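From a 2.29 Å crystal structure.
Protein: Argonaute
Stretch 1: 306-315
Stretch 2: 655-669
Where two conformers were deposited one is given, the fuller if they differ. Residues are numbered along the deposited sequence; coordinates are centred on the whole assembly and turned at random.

Stretch 1 (306-315) FMKFNNTPLL
Stretch 2 655-669: NESIMQLLYDLTKMN

A helix can hold an irregular segment by bonding to its backbone, as this pair from Argonaute illustrates. Residues 306-308 end a strand (phi/psi near -100/140), 309-313 form a loop, extended except at N311 (-83/81), and 314-315 open another strand. Against them lies the helix beginning at E656 (phi/psi near -63/-42), capped by N655, whose OD1 accepts from I658 N at 3.1 Å. Both chains advance in the same direction: CA atoms pair M307 with E656 at 7.7 Å, F309 with Q660 at 6.0 Å and T312 with D664 at 6.5 Å.

Q660 (t, p) serves as the polar clamp. Its carboxamide reads the backbone NH and C=O of N310: N310 N donates to Q660 OE1 at 2.8 Å, and Q660 NE2 to N310 O at 3.2 Å. Q660 NE2 also donates to D664 OD1 at 2.8 Å, and that oxygen accepts from T312 OG1 (chi1 m) at 2.8 Å. Farther along, the K667 ammonium donates a hydrogen bond from NZ to N311 OD1 at 2.6 Å.

Apolar packing flanks this network. F309 (m) and Y663 (t) lie nearly parallel but slid apart, centroids 5.1 Å apart, so one face of each ring receives the other residue's CB. F309 CE1 meets M659 CB at 3.6 Å, and L314 CD2 touches M668 SD at 3.8 Å. M307 SD makes van der Waals contact with the aliphatic CB of E656 at 3.7 Å, whose side-chain end leads away.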

# COMPACT_ATOMS: atom_id res chain seq x y z
N PHE A 306 -11.26 -1.57 -22.74
CA PHE A 306 -10.51 -0.68 -21.86
C PHE A 306 -10.30 0.71 -22.46
O PHE A 306 -9.89 0.82 -23.62
CB PHE A 306 -9.11 -1.29 -21.53
CG PHE A 306 -9.07 -2.34 -20.44
CD1 PHE A 306 -9.53 -3.64 -20.68
CD2 PHE A 306 -8.54 -2.06 -19.19
CE1 PHE A 306 -9.48 -4.61 -19.68
CE2 PHE A 306 -8.50 -3.03 -18.18
CZ PHE A 306 -8.98 -4.30 -18.43
N MET A 307 -10.53 1.75 -21.66
CA MET A 307 -10.24 3.13 -22.04
C MET A 307 -8.71 3.31 -21.84
O MET A 307 -8.10 2.59 -21.03
CB MET A 307 -11.02 4.14 -21.15
CG MET A 307 -10.39 4.34 -19.76
SD MET A 307 -11.07 5.63 -18.68
CE MET A 307 -10.27 7.05 -19.32
N LYS A 308 -8.11 4.28 -22.54
CA LYS A 308 -6.70 4.60 -22.35
C LYS A 308 -6.66 5.98 -21.71
O LYS A 308 -7.37 6.88 -22.15
CB LYS A 308 -5.92 4.55 -23.68
CG LYS A 308 -4.41 4.44 -23.44
CD LYS A 308 -3.68 3.80 -24.62
CE LYS A 308 -3.13 2.43 -24.31
NZ LYS A 308 -1.94 2.48 -23.43
N PHE A 309 -5.88 6.14 -20.63
CA PHE A 309 -5.81 7.42 -19.94
C PHE A 309 -5.00 8.45 -20.71
O PHE A 309 -4.07 8.09 -21.43
CB PHE A 309 -5.26 7.26 -18.51
CG PHE A 309 -5.95 6.25 -17.64
CD1 PHE A 309 -7.32 6.32 -17.42
CD2 PHE A 309 -5.23 5.27 -16.97
CE1 PHE A 309 -7.97 5.39 -16.60
CE2 PHE A 309 -5.87 4.35 -16.14
CZ PHE A 309 -7.23 4.42 -15.95
N ASN A 310 -5.34 9.73 -20.56
CA ASN A 310 -4.58 10.79 -21.21
C ASN A 310 -3.30 11.03 -20.43
O ASN A 310 -3.30 10.90 -19.20
CB ASN A 310 -5.39 12.08 -21.28
CG ASN A 310 -6.67 11.95 -22.05
OD1 ASN A 310 -6.73 11.31 -23.11
ND2 ASN A 310 -7.73 12.55 -21.53
N ASN A 311 -2.22 11.37 -21.14
CA ASN A 311 -0.94 11.66 -20.51
C ASN A 311 -0.99 13.11 -20.05
O ASN A 311 -0.56 14.02 -20.77
CB ASN A 311 0.21 11.38 -21.49
CG ASN A 311 1.58 11.51 -20.88
OD1 ASN A 311 1.83 11.10 -19.74
ND2 ASN A 311 2.52 12.04 -21.66
N THR A 312 -1.62 13.33 -18.90
CA THR A 312 -1.86 14.66 -18.33
C THR A 312 -0.57 15.45 -18.15
O THR A 312 0.40 14.91 -17.63
CB THR A 312 -2.80 14.55 -17.12
OG1 THR A 312 -4.03 13.98 -17.56
CG2 THR A 312 -3.07 15.89 -16.43
N PRO A 313 -0.50 16.70 -18.66
CA PRO A 313 0.74 17.46 -18.49
C PRO A 313 0.87 17.99 -17.07
O PRO A 313 -0.10 18.03 -16.30
CB PRO A 313 0.64 18.58 -19.54
CG PRO A 313 -0.75 18.53 -20.07
CD PRO A 313 -1.54 17.51 -19.33
N LEU A 314 2.11 18.35 -16.72
CA LEU A 314 2.47 18.90 -15.44
C LEU A 314 2.91 20.33 -15.67
O LEU A 314 3.35 20.68 -16.77
CB LEU A 314 3.61 18.07 -14.79
CG LEU A 314 3.33 16.58 -14.55
CD1 LEU A 314 4.62 15.78 -14.46
CD2 LEU A 314 2.47 16.35 -13.33
N LEU A 315 2.77 21.16 -14.64
CA LEU A 315 3.19 22.55 -14.70
C LEU A 315 4.36 22.78 -13.75
O LEU A 315 4.37 22.25 -12.64
CB LEU A 315 2.04 23.51 -14.38
CG LEU A 315 0.93 23.62 -15.41
CD1 LEU A 315 -0.25 24.37 -14.83
CD2 LEU A 315 1.42 24.32 -16.69
N ASN A 655 -16.46 5.88 -13.34
CA ASN A 655 -16.46 6.40 -14.71
C ASN A 655 -15.07 6.83 -15.21
O ASN A 655 -14.10 6.66 -14.48
CB ASN A 655 -17.49 7.57 -14.81
CG ASN A 655 -17.23 8.74 -13.86
OD1 ASN A 655 -16.09 9.06 -13.52
ND2 ASN A 655 -18.27 9.41 -13.43
N GLU A 656 -14.98 7.39 -16.43
CA GLU A 656 -13.73 7.86 -17.04
C GLU A 656 -13.10 9.06 -16.30
O GLU A 656 -11.87 9.17 -16.26
CB GLU A 656 -13.86 8.13 -18.56
CG GLU A 656 -14.75 9.30 -18.97
CD GLU A 656 -16.25 9.21 -18.71
OE1 GLU A 656 -16.80 8.08 -18.75
OE2 GLU A 656 -16.88 10.27 -18.51
N SER A 657 -13.96 9.93 -15.71
CA SER A 657 -13.56 11.12 -14.96
C SER A 657 -12.71 10.76 -13.74
O SER A 657 -11.59 11.26 -13.65
CB SER A 657 -14.76 11.96 -14.54
OG SER A 657 -15.48 12.39 -15.68
N ILE A 658 -13.25 9.92 -12.81
CA ILE A 658 -12.49 9.54 -11.60
C ILE A 658 -11.24 8.77 -11.89
O ILE A 658 -10.22 9.02 -11.24
CB ILE A 658 -13.24 8.83 -10.45
CG1 ILE A 658 -14.35 7.90 -10.92
CG2 ILE A 658 -13.57 9.74 -9.28
CD1 ILE A 658 -13.93 6.50 -10.96
N MET A 659 -11.28 7.84 -12.87
CA MET A 659 -10.13 7.03 -13.25
C MET A 659 -9.03 7.89 -13.81
O MET A 659 -7.88 7.68 -13.45
CB MET A 659 -10.52 5.85 -14.17
CG MET A 659 -11.36 4.79 -13.44
SD MET A 659 -11.66 3.28 -14.40
CE MET A 659 -10.47 2.26 -13.79
N GLN A 660 -9.39 8.94 -14.58
CA GLN A 660 -8.42 9.90 -15.09
C GLN A 660 -7.81 10.68 -13.93
O GLN A 660 -6.60 10.83 -13.89
CB GLN A 660 -9.03 10.84 -16.15
CG GLN A 660 -8.02 11.85 -16.77
CD GLN A 660 -6.95 11.19 -17.60
OE1 GLN A 660 -7.22 10.53 -18.60
NE2 GLN A 660 -5.69 11.36 -17.19
N LEU A 661 -8.64 11.12 -12.97
CA LEU A 661 -8.16 11.82 -11.77
C LEU A 661 -7.21 10.95 -10.96
O LEU A 661 -6.17 11.43 -10.51
CB LEU A 661 -9.34 12.30 -10.89
CG LEU A 661 -8.97 12.87 -9.49
CD1 LEU A 661 -8.08 14.09 -9.60
CD2 LEU A 661 -10.18 13.21 -8.70
N LEU A 662 -7.58 9.68 -10.74
CA LEU A 662 -6.77 8.73 -9.98
C LEU A 662 -5.46 8.46 -10.67
O LEU A 662 -4.42 8.44 -10.00
CB LEU A 662 -7.56 7.45 -9.69
CG LEU A 662 -8.82 7.63 -8.81
CD1 LEU A 662 -9.57 6.33 -8.64
CD2 LEU A 662 -8.49 8.27 -7.46
N TYR A 663 -5.50 8.32 -12.03
CA TYR A 663 -4.30 8.17 -12.87
C TYR A 663 -3.40 9.39 -12.74
O TYR A 663 -2.19 9.22 -12.64
CB TYR A 663 -4.66 7.95 -14.36
CG TYR A 663 -3.42 7.83 -15.22
CD1 TYR A 663 -2.58 6.72 -15.13
CD2 TYR A 663 -3.01 8.88 -16.04
CE1 TYR A 663 -1.41 6.63 -15.88
CE2 TYR A 663 -1.85 8.80 -16.81
CZ TYR A 663 -1.05 7.67 -16.73
OH TYR A 663 0.10 7.57 -17.48
N ASP A 664 -3.98 10.60 -12.78
CA ASP A 664 -3.22 11.85 -12.68
C ASP A 664 -2.48 11.91 -11.35
O ASP A 664 -1.39 12.45 -11.30
CB ASP A 664 -4.14 13.08 -12.80
CG ASP A 664 -4.81 13.32 -14.14
OD1 ASP A 664 -4.41 12.67 -15.13
OD2 ASP A 664 -5.77 14.13 -14.19
N LEU A 665 -3.11 11.38 -10.27
CA LEU A 665 -2.54 11.36 -8.93
C LEU A 665 -1.40 10.36 -8.76
O LEU A 665 -0.57 10.57 -7.89
CB LEU A 665 -3.62 11.18 -7.85
CG LEU A 665 -4.61 12.35 -7.68
CD1 LEU A 665 -5.84 11.90 -6.91
CD2 LEU A 665 -3.95 13.54 -7.00
N THR A 666 -1.30 9.32 -9.62
CA THR A 666 -0.17 8.36 -9.62
C THR A 666 1.10 9.06 -10.20
O THR A 666 2.23 8.59 -10.02
CB THR A 666 -0.51 7.07 -10.43
OG1 THR A 666 -0.51 7.35 -11.84
CG2 THR A 666 -1.83 6.41 -10.00
N LYS A 667 0.88 10.15 -10.94
CA LYS A 667 1.91 10.96 -11.58
C LYS A 667 2.50 12.02 -10.62
O LYS A 667 3.54 12.57 -10.91
CB LYS A 667 1.32 11.62 -12.83
CG LYS A 667 2.28 11.78 -13.98
CD LYS A 667 1.60 12.55 -15.11
CE LYS A 667 2.43 12.59 -16.38
NZ LYS A 667 2.23 11.36 -17.19
N MET A 668 1.83 12.31 -9.49
CA MET A 668 2.32 13.27 -8.49
C MET A 668 3.31 12.58 -7.53
O MET A 668 3.18 12.62 -6.32
CB MET A 668 1.16 13.99 -7.76
CG MET A 668 0.32 14.88 -8.68
SD MET A 668 1.25 16.05 -9.75
CE MET A 668 1.96 17.12 -8.53
N ASN A 669 4.33 11.99 -8.13
CA ASN A 669 5.37 11.18 -7.53
C ASN A 669 6.72 11.90 -7.37
O ASN A 669 7.22 12.51 -8.32
CB ASN A 669 5.56 9.91 -8.42
CG ASN A 669 6.43 8.85 -7.81
OD1 ASN A 669 7.05 8.04 -8.49
ND2 ASN A 669 6.44 8.79 -6.50